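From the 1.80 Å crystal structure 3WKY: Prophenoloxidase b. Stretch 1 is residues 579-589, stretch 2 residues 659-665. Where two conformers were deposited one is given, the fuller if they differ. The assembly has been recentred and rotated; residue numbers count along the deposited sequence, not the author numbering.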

ATOM      1  N   GLN A 579     -15.150  22.284  36.666  1.00 19.53           N
ATOM      2  CA  GLN A 579     -16.584  22.440  36.497  1.00 18.21           C
ATOM      3  C   GLN A 579     -16.941  23.362  35.328  1.00 15.88           C
ATOM      4  O   GLN A 579     -18.007  23.231  34.726  1.00 18.24           O
ATOM      5  CB  GLN A 579     -17.175  22.988  37.796  1.00 19.46           C
ATOM      6  CG  GLN A 579     -18.659  23.191  37.801  1.00 20.62           C
ATOM      7  CD  GLN A 579     -19.122  23.545  39.200  1.00 30.94           C
ATOM      8  OE1 GLN A 579     -18.311  23.985  40.025  1.00 22.14           O
ATOM      9  NE2 GLN A 579     -20.408  23.332  39.488  1.00 21.43           N
ATOM     10  N   VAL A 580     -16.049  24.298  35.015  1.00 17.90           N
ATOM     11  CA  VAL A 580     -16.282  25.262  33.946  1.00 16.92           C
ATOM     12  C   VAL A 580     -15.281  24.966  32.830  1.00 16.45           C
ATOM     13  O   VAL A 580     -14.083  24.865  33.094  1.00 20.16           O
ATOM     14  CB  VAL A 580     -16.089  26.706  34.478  1.00 21.01           C
ATOM     15  CG1 VAL A 580     -16.194  27.752  33.346  1.00 19.61           C
ATOM     16  CG2 VAL A 580     -17.125  26.998  35.591  1.00 19.12           C
ATOM     17  N   PRO A 581     -15.764  24.810  31.585  1.00 19.99           N
ATOM     18  CA  PRO A 581     -14.815  24.655  30.464  1.00 16.61           C
ATOM     19  C   PRO A 581     -13.850  25.846  30.408  1.00 21.89           C
ATOM     20  O   PRO A 581     -14.222  26.944  30.814  1.00 20.63           O
ATOM     21  CB  PRO A 581     -15.728  24.647  29.233  1.00 17.63           C
ATOM     22  CG  PRO A 581     -17.034  24.085  29.744  1.00 19.90           C
ATOM     23  CD  PRO A 581     -17.168  24.668  31.152  1.00 20.14           C
ATOM     24  N   ARG A 582     -12.633  25.627  29.919  1.00 18.69           N
ATOM     25  CA  ARG A 582     -11.592  26.663  29.908  0.62 17.09           C
ATOM     26  C   ARG A 582     -12.048  27.979  29.288  1.00 22.31           C
ATOM     27  O   ARG A 582     -11.818  29.058  29.853  1.00 19.98           O
ATOM     28  CB  ARG A 582     -10.352  26.160  29.157  0.62 17.51           C
ATOM     29  CG  ARG A 582      -9.186  27.150  29.077  0.62 19.59           C
ATOM     30  CD  ARG A 582      -8.196  26.679  28.001  0.62 19.41           C
ATOM     31  NE  ARG A 582      -6.982  27.489  27.865  0.62 20.70           N
ATOM     32  CZ  ARG A 582      -6.861  28.563  27.081  0.62 23.36           C
ATOM     33  NH1 ARG A 582      -7.891  29.008  26.370  0.62 15.71           N
ATOM     34  NH2 ARG A 582      -5.701  29.210  27.018  0.62 26.99           N
ATOM     35  N   GLY A 583     -12.695  27.899  28.128  1.00 18.12           N
ATOM     36  CA  GLY A 583     -13.046  29.103  27.394  1.00 19.71           C
ATOM     37  C   GLY A 583     -11.807  29.721  26.765  1.00 22.68           C
ATOM     38  O   GLY A 583     -10.718  29.123  26.780  1.00 19.17           O
ATOM     39  N   THR A 584     -11.956  30.921  26.209  1.00 20.72           N
ATOM     40  CA  THR A 584     -10.880  31.539  25.433  1.00 20.35           C
ATOM     41  C   THR A 584     -10.543  32.923  25.963  1.00 24.28           C
ATOM     42  O   THR A 584     -11.313  33.519  26.719  1.00 22.90           O
ATOM     43  CB  THR A 584     -11.270  31.698  23.946  1.00 18.72           C
ATOM     44  OG1 THR A 584     -12.402  32.581  23.836  1.00 19.04           O
ATOM     45  CG2 THR A 584     -11.636  30.347  23.317  1.00 20.05           C
ATOM     46  N   GLN A 585      -9.404  33.448  25.542  1.00 21.44           N
ATOM     47  CA  GLN A 585      -9.005  34.790  25.951  1.00 28.46           C
ATOM     48  C   GLN A 585     -10.014  35.858  25.502  1.00 25.32           C
ATOM     49  O   GLN A 585     -10.261  36.827  26.225  1.00 26.27           O
ATOM     50  CB  GLN A 585      -7.607  35.095  25.418  1.00 32.45           C
ATOM     51  CG  GLN A 585      -7.120  36.509  25.670  1.00 46.15           C
ATOM     52  CD  GLN A 585      -5.640  36.652  25.389  1.00 53.04           C
ATOM     53  OE1 GLN A 585      -5.235  36.993  24.276  1.00 48.80           O
ATOM     54  NE2 GLN A 585      -4.818  36.379  26.399  1.00 53.23           N
ATOM     55  N   ASP A 586     -10.613  35.683  24.325  1.00 20.40           N
ATOM     56  CA  ASP A 586     -11.580  36.673  23.828  1.00 22.69           C
ATOM     57  C   ASP A 586     -12.981  36.453  24.382  1.00 28.03           C
ATOM     58  O   ASP A 586     -13.841  37.335  24.287  1.00 24.17           O
ATOM     59  CB  ASP A 586     -11.666  36.659  22.297  1.00 25.30           C
ATOM     60  CG  ASP A 586     -10.368  37.076  21.628  1.00 32.92           C
ATOM     61  OD1 ASP A 586      -9.643  37.917  22.197  1.00 35.10           O
ATOM     62  OD2 ASP A 586     -10.074  36.552  20.529  1.00 34.64           O
ATOM     63  N   GLY A 587     -13.218  35.272  24.939  1.00 19.24           N
ATOM     64  CA  GLY A 587     -14.539  34.905  25.412  1.00 24.08           C
ATOM     65  C   GLY A 587     -15.223  33.940  24.459  1.00 25.68           C
ATOM     66  O   GLY A 587     -15.379  34.219  23.268  1.00 26.57           O
ATOM     67  N   MET A 588     -15.635  32.792  24.981  1.00 19.04           N
ATOM     68  CA  MET A 588     -16.242  31.764  24.145  1.00 21.13           C
ATOM     69  C   MET A 588     -17.708  31.588  24.522  1.00 21.56           C
ATOM     70  O   MET A 588     -18.053  31.515  25.707  1.00 22.96           O
ATOM     71  CB  MET A 588     -15.456  30.457  24.317  1.00 17.45           C
ATOM     72  CG  MET A 588     -16.038  29.243  23.637  1.00 18.42           C
ATOM     73  SD  MET A 588     -14.881  27.881  23.965  1.00 21.36           S
ATOM     74  CE  MET A 588     -15.775  26.515  23.227  1.00 19.90           C
ATOM     75  N   ASN A 589     -18.577  31.510  23.519  1.00 17.23           N
ATOM     76  CA  ASN A 589     -20.017  31.503  23.766  0.59 21.75           C
ATOM     77  C   ASN A 589     -20.617  30.105  23.914  1.00 24.60           C
ATOM     78  O   ASN A 589     -20.367  29.227  23.091  1.00 22.09           O
ATOM     79  CB  ASN A 589     -20.741  32.268  22.657  0.59 24.08           C
ATOM     80  CG  ASN A 589     -20.188  33.666  22.470  0.59 23.94           C
ATOM     81  OD1 ASN A 589     -19.772  34.042  21.373  0.59 38.17           O
ATOM     82  ND2 ASN A 589     -20.170  34.441  23.543  0.59 25.36           N
ATOM     83  N   GLU A 659     -27.596  32.089  27.374  1.00 23.82           N
ATOM     84  CA  GLU A 659     -26.280  32.087  26.772  1.00 26.75           C
ATOM     85  C   GLU A 659     -25.290  32.674  27.770  1.00 29.23           C
ATOM     86  O   GLU A 659     -25.592  33.670  28.433  1.00 24.56           O
ATOM     87  CB  GLU A 659     -26.341  32.947  25.513  1.00 29.45           C
ATOM     88  CG  GLU A 659     -25.332  32.623  24.465  1.00 37.07           C
ATOM     89  CD  GLU A 659     -25.619  33.332  23.143  1.00 42.10           C
ATOM     90  OE1 GLU A 659     -25.089  34.444  22.939  1.00 41.30           O
ATOM     91  OE2 GLU A 659     -26.373  32.775  22.310  1.00 37.73           O
ATOM     92  N   VAL A 660     -24.123  32.049  27.915  1.00 19.44           N
ATOM     93  CA  VAL A 660     -23.066  32.620  28.746  1.00 19.70           C
ATOM     94  C   VAL A 660     -21.770  32.711  27.956  1.00 26.05           C
ATOM     95  O   VAL A 660     -21.605  32.023  26.940  1.00 23.68           O
ATOM     96  CB  VAL A 660     -22.826  31.818  30.053  1.00 22.64           C
ATOM     97  CG1 VAL A 660     -24.123  31.692  30.844  1.00 24.01           C
ATOM     98  CG2 VAL A 660     -22.229  30.445  29.760  1.00 25.10           C
ATOM     99  N   THR A 661     -20.873  33.582  28.407  1.00 22.34           N
ATOM    100  CA  THR A 661     -19.543  33.689  27.824  1.00 21.70           C
ATOM    101  C   THR A 661     -18.553  33.148  28.842  1.00 22.05           C
ATOM    102  O   THR A 661     -18.689  33.406  30.042  1.00 21.67           O
ATOM    103  CB  THR A 661     -19.212  35.158  27.480  1.00 26.41           C
ATOM    104  OG1 THR A 661     -20.150  35.632  26.506  1.00 24.96           O
ATOM    105  CG2 THR A 661     -17.799  35.297  26.924  1.00 25.13           C
ATOM    106  N   ILE A 662     -17.577  32.368  28.384  1.00 19.53           N
ATOM    107  CA  ILE A 662     -16.537  31.882  29.288  1.00 17.83           C
ATOM    108  C   ILE A 662     -15.182  32.374  28.805  1.00 22.70           C
ATOM    109  O   ILE A 662     -14.815  32.163  27.646  1.00 20.86           O
ATOM    110  CB  ILE A 662     -16.527  30.326  29.392  1.00 21.48           C
ATOM    111  CG1 ILE A 662     -17.906  29.815  29.817  1.00 23.06           C
ATOM    112  CG2 ILE A 662     -15.436  29.864  30.364  1.00 19.78           C
ATOM    113  CD1 ILE A 662     -17.982  28.313  30.020  1.00 26.11           C
ATOM    114  N   THR A 663     -14.436  33.017  29.697  1.00 21.63           N
ATOM    115  CA  THR A 663     -13.207  33.697  29.319  1.00 22.80           C
ATOM    116  C   THR A 663     -12.042  33.199  30.156  1.00 23.29           C
ATOM    117  O   THR A 663     -12.083  33.262  31.383  1.00 24.64           O
ATOM    118  CB  THR A 663     -13.360  35.221  29.488  1.00 25.97           C
ATOM    119  OG1 THR A 663     -14.304  35.707  28.528  1.00 25.14           O
ATOM    120  CG2 THR A 663     -12.022  35.936  29.283  1.00 24.19           C
ATOM    121  N   HIS A 664     -11.011  32.673  29.494  1.00 19.48           N
ATOM    122  CA  HIS A 664      -9.827  32.205  30.194  1.00 17.15           C
ATOM    123  C   HIS A 664      -8.863  33.359  30.413  1.00 24.48           C
ATOM    124  O   HIS A 664      -8.530  34.080  29.473  1.00 26.33           O
ATOM    125  CB  HIS A 664      -9.113  31.097  29.391  1.00 18.17           C
ATOM    126  CG  HIS A 664      -7.867  30.589  30.048  1.00 19.47           C
ATOM    127  ND1 HIS A 664      -7.890  29.813  31.186  1.00 20.40           N
ATOM    128  CD2 HIS A 664      -6.561  30.752  29.732  1.00 19.48           C
ATOM    129  CE1 HIS A 664      -6.652  29.517  31.543  1.00 18.53           C
ATOM    130  NE2 HIS A 664      -5.826  30.076  30.679  1.00 20.87           N
ATOM    131  N   LEU A 665      -8.402  33.510  31.653  1.00 23.89           N
ATOM    132  CA  LEU A 665      -7.442  34.549  32.002  1.00 25.49           C
ATOM    133  C   LEU A 665      -6.051  33.959  32.219  1.00 24.18           C
ATOM    134  O   LEU A 665      -5.828  33.204  33.176  1.00 26.82           O
ATOM    135  CB  LEU A 665      -7.897  35.279  33.273  1.00 26.00           C
ATOM    136  CG  LEU A 665      -9.275  35.944  33.208  1.00 25.49           C
ATOM    137  CD1 LEU A 665      -9.748  36.429  34.592  1.00 21.79           C
ATOM    138  CD2 LEU A 665      -9.259  37.087  32.211  1.00 25.96           C
TER
HETATM  139  O   HOH W   1      -8.861  37.138  28.719  1.00 40.53           O

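A loop that ends by joining a β-strand as an antiparallel partner can dock on its edge by lending it a few backbone groups and covering the side chains between them, and residues 579–589 of prophenoloxidase b illustrate the principle against the strand that contains Ile662. The contact opens with apolar packing. Val580 points toward the strand and sets CG1 3.7 Å from CG2 of Ile662, while Pro581 brings ring atom CD to 3.9 Å from CD1 of the same isoleucine. Ile662 packs against both neighbours and is itself buried.

Arg582 then runs out in an extended t,t,t chain, and its guanidinium lies flat on the His664 ring, centres 3.9 Å apart and planes at 26°. Its NH1 also donates to Gly583 O (2.9 Å), which helps steady the stacked group. Gly583 has a positive phi and passes close to the strand, CA 3.5 Å from Ile662 O; a CB here would stand 2.4 Å from that oxygen, a clash.

At Thr584 the backbones form a single bridge. Its O accepts from His664 N at 2.9 Å, whereas its N gives only a weak bond to Ile662 O at 3.4 Å. The chain then turns, closed by Gly587 N donating to Thr584 O (3.1 Å), and a water donates to both Gln585 O and His664 O, at 2.9 and 3.2 Å.

Gly587 brings the loop back to the strand. Its CA lies 3.2 Å from Thr663 OG1, and a CB would clash with Thr661 CG2, 2.9 Å away.

Regular antiparallel pairing follows: Met588 N donates to Ile662 O (2.9 Å) and Ile662 N to Met588 O (2.8 Å). Ile662 O therefore serves both ends of the turn. Asn589 and Thr661 lie on one face of the sheet, Met588 and Ile662 on the other, with ND2 of Asn589 3.2 Å from OG1 of Thr661.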